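Local coordinates for single domain haemoglobin (Campylobacter jejuni, PDB 2WY4), which binds heme and probably oxygen, as globins do, and may also act in the oxidation of nitric oxide, at residues 65-68 with 69-72; 99-102 with 103-107; 125-128 with 129-133. All coordinates share one frame; numbering follows the deposited sequence. Where two conformers were deposited one is given.

Contact 1 (65-68 with 69-72); sequences KNIE and NLEN
The amide of Asn66 meets Asn72 at CB, with Asn66 CG 4.0 Å from Asn72 CB. The two side chains cross at about a right angle, and their amide planes stand 78° apart, so the pair packs without stacking. Both residues belong to the connection between helix 51-65 and helix 74-86, helices E and F of the globin fold. Asn66 is where the chain leaves helical geometry, and it opens a type I beta turn that runs to Asn69. The turn is closed by Asn69 N donating to Asn66 O at 2.9 Å, the donor lying 50° out of the carbonyl plane. Asn72 N then bonds back to Asn69 O, an i to i+3 bond, as the chain enters a 3-10 segment. Leu70 packs with Ile67, which also rests on Ile9 and Ala122, while exposed Glu68 touches Ile6 and Lys10. In Leu70 a chi2 of 177° extends CD1, which leaves the second methyl against the turn: Leu70 CD2 comes to 4.2 Å from Ile67 CD1 and to 3.4 Å from Asn66 O.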
loop_
_atom_site.group_PDB
_atom_site.type_symbol
_atom_site.label_atom_id
_atom_site.label_comp_id
_atom_site.label_asym_id
_atom_site.label_seq_id
_atom_site.Cartn_x
_atom_site.Cartn_y
_atom_site.Cartn_z
ATOM N N LYS A 65 7.565 1.605 8.761
ATOM C CA LYS A 65 8.323 1.294 9.969
ATOM C C LYS A 65 9.455 0.322 9.717
ATOM O O LYS A 65 10.506 0.421 10.347
ATOM C CB LYS A 65 7.421 0.660 11.035
ATOM C CG LYS A 65 6.431 1.591 11.729
ATOM C CD LYS A 65 5.379 0.805 12.563
ATOM C CE LYS A 65 5.993 -0.202 13.504
ATOM N NZ LYS A 65 6.710 0.347 14.684
ATOM N N ASN A 66 9.253 -0.586 8.776
ATOM C CA ASN A 66 10.234 -1.623 8.504
ATOM C C ASN A 66 10.942 -1.450 7.175
ATOM O O ASN A 66 11.506 -2.402 6.621
ATOM C CB ASN A 66 9.557 -3.000 8.569
ATOM C CG ASN A 66 9.039 -3.324 9.957
ATOM O OD1 ASN A 66 7.818 -3.314 10.207
ATOM N ND2 ASN A 66 9.969 -3.574 10.869
ATOM N N ILE A 67 10.946 -0.221 6.679
ATOM C CA ILE A 67 11.459 -0.028 5.312
ATOM C C ILE A 67 12.939 -0.437 5.101
ATOM O O ILE A 67 13.318 -0.848 4.011
ATOM C CB ILE A 67 11.220 1.395 4.842
ATOM C CG1 ILE A 67 11.410 1.487 3.312
ATOM C CG2 ILE A 67 12.149 2.340 5.579
ATOM C CD1 ILE A 67 10.485 0.582 2.535
ATOM N N GLU A 68 13.751 -0.374 6.152
ATOM C CA GLU A 68 15.159 -0.793 6.070
ATOM C C GLU A 68 15.310 -2.309 6.047
ATOM O O GLU A 68 16.345 -2.827 5.641
ATOM C CB GLU A 68 15.937 -0.251 7.265
ATOM C CG GLU A 68 16.107 1.250 7.240
ATOM C CD GLU A 68 16.797 1.767 8.488
ATOM O OE1 GLU A 68 16.097 2.039 9.485
ATOM O OE2 GLU A 68 18.044 1.877 8.493
ATOM N N ASN A 69 14.299 -3.031 6.525
ATOM C CA ASN A 69 14.356 -4.488 6.538
ATOM C C ASN A 69 12.949 -5.060 6.528
ATOM O O ASN A 69 12.359 -5.293 7.600
ATOM C CB ASN A 69 15.126 -4.965 7.772
ATOM C CG ASN A 69 15.298 -6.466 7.821
ATOM O OD1 ASN A 69 15.791 -7.022 8.835
ATOM N ND2 ASN A 69 14.908 -7.145 6.744
ATOM N N LEU A 70 12.421 -5.280 5.325
ATOM C CA LEU A 70 11.041 -5.724 5.182
ATOM C C LEU A 70 10.803 -7.122 5.746
ATOM O O LEU A 70 9.655 -7.491 5.979
ATOM C CB LEU A 70 10.571 -5.607 3.730
ATOM C CG LEU A 70 10.528 -4.189 3.156
ATOM C CD1 LEU A 70 10.120 -4.247 1.683
ATOM C CD2 LEU A 70 9.592 -3.281 3.938
ATOM N N GLU A 71 11.867 -7.887 5.997
ATOM C CA GLU A 71 11.710 -9.194 6.620
ATOM C C GLU A 71 11.038 -9.077 7.967
ATOM O O GLU A 71 10.469 -10.042 8.424
ATOM C CB GLU A 71 13.062 -9.881 6.830
ATOM C CG GLU A 71 13.672 -10.396 5.558
ATOM C CD GLU A 71 12.826 -11.474 4.920
ATOM O OE1 GLU A 71 12.056 -12.161 5.646
ATOM O OE2 GLU A 71 12.917 -11.640 3.684
ATOM N N ASN A 72 11.179 -7.922 8.634
ATOM C CA ASN A 72 10.570 -7.715 9.955
ATOM C C ASN A 72 9.106 -7.460 9.895
ATOM O O ASN A 72 8.504 -7.149 10.919
ATOM C CB ASN A 72 11.244 -6.600 10.729
ATOM C CG ASN A 72 12.597 -7.008 11.239
ATOM O OD1 ASN A 72 12.880 -8.210 11.341
ATOM N ND2 ASN A 72 13.462 -6.018 11.538
#

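Contact 2 (99-102 with 103-107)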
loop_
_atom_site.group_PDB
_atom_site.type_symbol
_atom_site.label_atom_id
_atom_site.label_comp_id
_atom_site.label_asym_id
_atom_site.label_seq_id
_atom_site.Cartn_x
_atom_site.Cartn_y
_atom_site.Cartn_z
ATOM N N ALA A 99 0.489 3.364 -8.831
ATOM C CA ALA A 99 0.128 4.597 -9.499
ATOM C C ALA A 99 -0.948 5.348 -8.702
ATOM O O ALA A 99 -0.850 6.560 -8.504
ATOM C CB ALA A 99 -0.335 4.316 -10.917
ATOM N N CYS A 100 -1.933 4.613 -8.186
ATOM C CA CYS A 100 -3.016 5.255 -7.471
ATOM C C CYS A 100 -2.548 5.745 -6.093
ATOM O O CYS A 100 -2.941 6.811 -5.649
ATOM C CB CYS A 100 -4.176 4.291 -7.293
ATOM S SG CYS A 100 -4.941 3.808 -8.851
ATOM N N LEU A 101 -1.695 4.972 -5.439
ATOM C CA LEU A 101 -1.174 5.397 -4.152
ATOM C C LEU A 101 -0.296 6.642 -4.282
ATOM O O LEU A 101 -0.414 7.588 -3.505
ATOM C CB LEU A 101 -0.370 4.294 -3.476
ATOM C CG LEU A 101 0.205 4.639 -2.102
ATOM C CD1 LEU A 101 -0.922 4.921 -1.096
ATOM C CD2 LEU A 101 1.105 3.527 -1.633
ATOM N N LEU A 102 0.598 6.663 -5.265
ATOM C CA LEU A 102 1.443 7.828 -5.451
ATOM C C LEU A 102 0.627 9.072 -5.790
ATOM O O LEU A 102 0.938 10.187 -5.329
ATOM C CB LEU A 102 2.552 7.579 -6.495
ATOM C CG LEU A 102 3.852 7.063 -5.827
ATOM C CD1 LEU A 102 4.602 8.180 -5.123
ATOM C CD2 LEU A 102 3.616 5.903 -4.838
ATOM N N LYS A 103 -0.430 8.898 -6.567
ATOM C CA LYS A 103 -1.296 10.011 -6.862
ATOM C C LYS A 103 -2.021 10.514 -5.607
ATOM O O LYS A 103 -2.153 11.700 -5.403
ATOM C CB LYS A 103 -2.286 9.660 -7.980
ATOM C CG LYS A 103 -3.196 10.796 -8.296
ATOM C CD LYS A 103 -3.919 10.602 -9.602
ATOM C CE LYS A 103 -5.227 9.884 -9.461
ATOM N NZ LYS A 103 -6.192 10.369 -10.505
ATOM N N ALA A 104 -2.489 9.586 -4.778
ATOM C CA ALA A 104 -3.154 9.949 -3.538
ATOM C C ALA A 104 -2.199 10.755 -2.653
ATOM O O ALA A 104 -2.596 11.741 -2.024
ATOM C CB ALA A 104 -3.619 8.673 -2.787
ATOM N N ILE A 105 -0.939 10.322 -2.624
ATOM C CA ILE A 105 0.074 11.006 -1.839
ATOM C C ILE A 105 0.303 12.432 -2.358
ATOM O O ILE A 105 0.341 13.386 -1.611
ATOM C CB ILE A 105 1.387 10.183 -1.804
ATOM C CG1 ILE A 105 1.215 8.967 -0.892
ATOM C CG2 ILE A 105 2.572 11.031 -1.310
ATOM C CD1 ILE A 105 2.402 8.015 -0.961
ATOM N N LYS A 106 0.443 12.550 -3.658
ATOM C CA LYS A 106 0.591 13.860 -4.272
ATOM C C LYS A 106 -0.603 14.748 -3.942
ATOM O O LYS A 106 -0.441 15.891 -3.593
ATOM C CB LYS A 106 0.731 13.746 -5.795
ATOM C CG LYS A 106 1.719 14.711 -6.404
ATOM C CD LYS A 106 1.243 16.119 -6.337
ATOM C CE LYS A 106 2.007 16.981 -7.324
ATOM N NZ LYS A 106 2.235 16.230 -8.599
ATOM N N ASN A 107 -1.813 14.196 -4.044
ATOM C CA ASN A 107 -3.040 14.974 -3.793
ATOM C C ASN A 107 -3.178 15.456 -2.377
ATOM O O ASN A 107 -3.518 16.622 -2.143
ATOM C CB ASN A 107 -4.304 14.201 -4.155
ATOM C CG ASN A 107 -4.453 13.988 -5.649
ATOM O OD1 ASN A 107 -3.761 14.633 -6.473
ATOM N ND2 ASN A 107 -5.430 13.157 -6.020
#
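Leu101 and Ile105 meet one turn apart on helix 94-109, helix G of the globin fold, and supply the apolar side-chain contact between 99-102 and 103-107. Ile105 CD1 approaches Leu101 CG at 4.2 Å, and the two side chains are inclined to each other. The Ile105 methylene CG1 sits beside its own backbone N (chi1 -73°), which sends it back along the helix over the preceding turn, where it lies 3.4 Å from Leu101 O. Leu101 has the other setting: its CG lies beside the carbonyl carbon, and the side chain also packs on Tyr123.

Backbone hydrogen bonds form the second group, four in succession in the i to i+4 pattern of an alpha helix. Lys103 N donates to Ala99 O at 3.1 Å. The next three, Ala104 N to Cys100 O, Ile105 N to Leu101 O and Lys106 N to Leu102 O, each measure 2.9 Å. The last is the straightest, with 166° at the hydrogen.

Contacts with other helices sort the side chains by face. Cys100 and Ala104 are buried against helix 4-34, on Phe27 and Leu23 respectively, whereas Leu102 and Ile105 both lean on Trp119 of helix 113-139. The charged residues Lys103 and Lys106 are exposed; Lys103 NZ has a long, weak ion pair with Asp34, and Asn107 ND2 is hydrogen-bonded to Glu26.

This part of the helix is thus amphipathic: the amides of Lys103 to Lys106 are satisfied within the backbone, so the buried flank can be made of largely apolar side chains, with Cys100 the weakly polar exception, while ammonium groups stay on the outer side.

Contact 3 (125-128 with 129-133); sequences KIAK and FYIDI. With HEM (protoporphyrin IX containing Fe), chain B.
Tyr130 brings its ring and hydroxyl against the heme: its OH stands 3.4 Å from the methyl CMB of HEM, and the vinyl carbon CBB of HEM lies over one face of the ring, 3.9 Å above the plane and displaced toward the rim. At the ring's edge, in plane, is the carbonyl of the previous turn, with Tyr130 CD1 3.4 Å from Ile126 O. That same oxygen accepts the backbone N-H of Tyr130, so it faces both the main chain and the ring. Ile126 runs alongside the tyrosine and points the same way; its CG2 touches Tyr130 CE1 at 4.0 Å and HEM CBB at 3.8 Å. These two residues line the heme pocket from helix 113-139, helix H of the globin fold, and Tyr130 is further packed by Phe76, Val77 and Tyr94. On another side of the helix, Ile131 CG1, anti to the carbonyl carbon (chi1 -71°), turns back tightly over the turn before, 3.1 Å from Ala127 O. Ile131 CD1 reaches Ala127 CB from there, and Tyr94 packs on both residues. At the surface, in one conformer of Lys128, NZ forms a salt bridge of 2.7 Å with Asp132 OD2, doubtful in the other conformer.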
loop_
_atom_site.group_PDB
_atom_site.type_symbol
_atom_site.label_atom_id
_atom_site.label_comp_id
_atom_site.label_asym_id
_atom_site.label_seq_id
_atom_site.Cartn_x
_atom_site.Cartn_y
_atom_site.Cartn_z
ATOM N N LYS A 125 9.822 -1.463 -3.548
ATOM C CA LYS A 125 10.374 -2.473 -2.671
ATOM C C LYS A 125 9.295 -3.241 -1.893
ATOM O O LYS A 125 9.373 -4.452 -1.734
ATOM C CB LYS A 125 11.351 -1.834 -1.700
ATOM C CG LYS A 125 12.610 -1.317 -2.367
ATOM C CD LYS A 125 13.445 -0.516 -1.404
ATOM C CE LYS A 125 14.720 0.022 -2.052
ATOM N NZ LYS A 125 15.681 0.499 -1.023
ATOM N N ILE A 126 8.289 -2.522 -1.419
ATOM C CA ILE A 126 7.196 -3.097 -0.638
ATOM C C ILE A 126 6.397 -4.030 -1.537
ATOM O O ILE A 126 6.101 -5.165 -1.190
ATOM C CB ILE A 126 6.331 -1.957 -0.118
ATOM C CG1 ILE A 126 7.078 -1.135 0.900
ATOM C CG2 ILE A 126 5.079 -2.510 0.534
ATOM C CD1 ILE A 126 6.429 0.194 1.180
ATOM N N ALA A 127 6.113 -3.569 -2.744
ATOM C CA ALA A 127 5.389 -4.377 -3.689
ATOM C C ALA A 127 6.124 -5.666 -3.981
ATOM O O ALA A 127 5.504 -6.710 -4.051
ATOM C CB ALA A 127 5.121 -3.616 -4.965
ATOM N N LYS A 128 7.433 -5.583 -4.194
ATOM C CA LYS A 128 8.208 -6.773 -4.481
ATOM C C LYS A 128 8.115 -7.782 -3.338
ATOM O O LYS A 128 8.022 -8.984 -3.566
ATOM C CB LYS A 128 9.670 -6.402 -4.740
ATOM C CG LYS A 128 10.582 -7.620 -4.861
ATOM C CD LYS A 128 12.004 -7.178 -5.177
ATOM C CE LYS A 128 12.840 -8.295 -5.762
ATOM N NZ LYS A 128 12.780 -9.532 -4.989
ATOM N N PHE A 129 8.173 -7.289 -2.100
ATOM C CA PHE A 129 8.051 -8.176 -0.944
ATOM C C PHE A 129 6.716 -8.934 -0.931
ATOM O O PHE A 129 6.699 -10.157 -0.701
ATOM C CB PHE A 129 8.233 -7.361 0.331
ATOM C CG PHE A 129 8.433 -8.182 1.568
ATOM C CD1 PHE A 129 9.609 -8.843 1.803
ATOM C CD2 PHE A 129 7.415 -8.294 2.494
ATOM C CE1 PHE A 129 9.796 -9.581 2.954
ATOM C CE2 PHE A 129 7.574 -9.065 3.636
ATOM C CZ PHE A 129 8.757 -9.708 3.861
ATOM N N TYR A 130 5.617 -8.233 -1.193
ATOM C CA TYR A 130 4.306 -8.875 -1.257
ATOM C C TYR A 130 4.219 -9.838 -2.444
ATOM O O TYR A 130 3.793 -11.001 -2.305
ATOM C CB TYR A 130 3.197 -7.839 -1.404
ATOM C CG TYR A 130 2.691 -7.228 -0.117
ATOM C CD1 TYR A 130 3.445 -6.313 0.573
ATOM C CD2 TYR A 130 1.434 -7.574 0.389
ATOM C CE1 TYR A 130 2.990 -5.744 1.738
ATOM C CE2 TYR A 130 0.986 -7.029 1.558
ATOM C CZ TYR A 130 1.744 -6.116 2.245
ATOM O OH TYR A 130 1.232 -5.624 3.425
ATOM N N ILE A 131 4.653 -9.369 -3.618
ATOM C CA ILE A 131 4.603 -10.190 -4.836
ATOM C C ILE A 131 5.333 -11.513 -4.656
ATOM O O ILE A 131 4.833 -12.571 -5.058
ATOM C CB ILE A 131 5.211 -9.411 -6.030
ATOM C CG1 ILE A 131 4.287 -8.262 -6.467
ATOM C CG2 ILE A 131 5.439 -10.322 -7.235
ATOM C CD1 ILE A 131 4.974 -7.214 -7.358
ATOM N N ASP A 132 6.515 -11.456 -4.067
ATOM C CA ASP A 132 7.329 -12.673 -3.937
ATOM C C ASP A 132 6.689 -13.697 -3.012
ATOM O O ASP A 132 6.710 -14.913 -3.282
ATOM C CB ASP A 132 8.766 -12.373 -3.478
ATOM C CG ASP A 132 9.618 -11.667 -4.554
ATOM O OD1 ASP A 132 9.211 -11.590 -5.740
ATOM O OD2 ASP A 132 10.698 -11.115 -4.277
ATOM N N ILE A 133 6.095 -13.227 -1.921
ATOM C CA ILE A 133 5.408 -14.118 -0.992
ATOM C C ILE A 133 4.166 -14.731 -1.665
ATOM O O ILE A 133 3.922 -15.944 -1.560
ATOM C CB ILE A 133 5.030 -13.358 0.320
ATOM C CG1 ILE A 133 6.271 -13.175 1.182
ATOM C CG2 ILE A 133 3.953 -14.058 1.122
ATOM C CD1 ILE A 133 6.091 -12.318 2.389
HETATM C CHA HEM B . -6.892 -6.547 1.268
HETATM C CHB HEM B . -2.663 -4.366 1.963
HETATM C CHC HEM B . -1.895 -4.424 -2.794
HETATM C CHD HEM B . -6.425 -6.016 -3.503
HETATM C C1A HEM B . -5.805 -6.041 1.874
HETATM C C2A HEM B . -5.585 -5.917 3.284
HETATM C C3A HEM B . -4.413 -5.292 3.499
HETATM C C4A HEM B . -3.874 -5.004 2.183
HETATM C CMA HEM B . -3.775 -4.973 4.859
HETATM C CAA HEM B . -6.558 -6.444 4.367
HETATM C CBA HEM B . -6.682 -7.969 4.321
HETATM C CGA HEM B . -5.801 -8.764 5.229
HETATM O O1A HEM B . -5.215 -8.193 6.187
HETATM O O2A HEM B . -5.737 -10.026 5.015
HETATM C C1B HEM B . -2.105 -4.165 0.729
HETATM C C2B HEM B . -0.834 -3.581 0.491
HETATM C C3B HEM B . -0.618 -3.601 -0.835
HETATM C C4B HEM B . -1.745 -4.197 -1.462
HETATM C CMB HEM B . 0.058 -2.969 1.563
HETATM C CAB HEM B . 0.566 -3.057 -1.646
HETATM C CBB HEM B . 1.818 -3.251 -1.272
HETATM C C1C HEM B . -3.015 -4.904 -3.430
HETATM C C2C HEM B . -3.226 -5.132 -4.817
HETATM C C3C HEM B . -4.466 -5.542 -4.975
HETATM C C4C HEM B . -5.131 -5.568 -3.698
HETATM C CMC HEM B . -2.141 -4.985 -5.896
HETATM C CAC HEM B . -5.120 -5.905 -6.298
HETATM C CBC HEM B . -6.201 -5.223 -6.699
HETATM C C1D HEM B . -6.939 -6.306 -2.255
HETATM C C2D HEM B . -8.250 -6.802 -2.074
HETATM C C3D HEM B . -8.436 -6.990 -0.611
HETATM C C4D HEM B . -7.189 -6.591 -0.047
HETATM C CMD HEM B . -9.255 -7.103 -3.164
HETATM C CAD HEM B . -9.669 -7.467 0.136
HETATM C CBD HEM B . -10.328 -6.259 0.796
HETATM C CGD HEM B . -11.716 -6.518 1.300
HETATM O O1D HEM B . -12.580 -5.673 1.039
HETATM O O2D HEM B . -11.905 -7.563 1.980
HETATM N NA HEM B . -4.749 -5.468 1.199
HETATM N NB HEM B . -2.640 -4.549 -0.474
HETATM N NC HEM B . -4.198 -5.182 -2.760
HETATM N ND HEM B . -6.317 -6.171 -1.036
HETATM FE FE HEM B . -4.473 -5.359 -0.759
#

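Overall arrangement
Contacts 1 and 3 adjoin, their centres about 12 Å apart: Leu70 O is 3.2 Å from Phe129 CZ and Leu70 CD1 3.5 Å from Lys125 O, which packs the connection after helix 51-65 onto helix 113-139. Contact 2 touches neither; its centre is about 22 Å from that of contact 1 and about 19 Å from that of contact 3, across the chain's centre from the latter. Their distances from the heme differ. Contact 3 lines its pocket, the Tyr130 side chain about 4 Å from that of the axial ligand His84. The Leu101 side chain is about 7 Å from the heme and about 9 Å from the cyanide, and the Leu70 side chain about 9 Å from the heme.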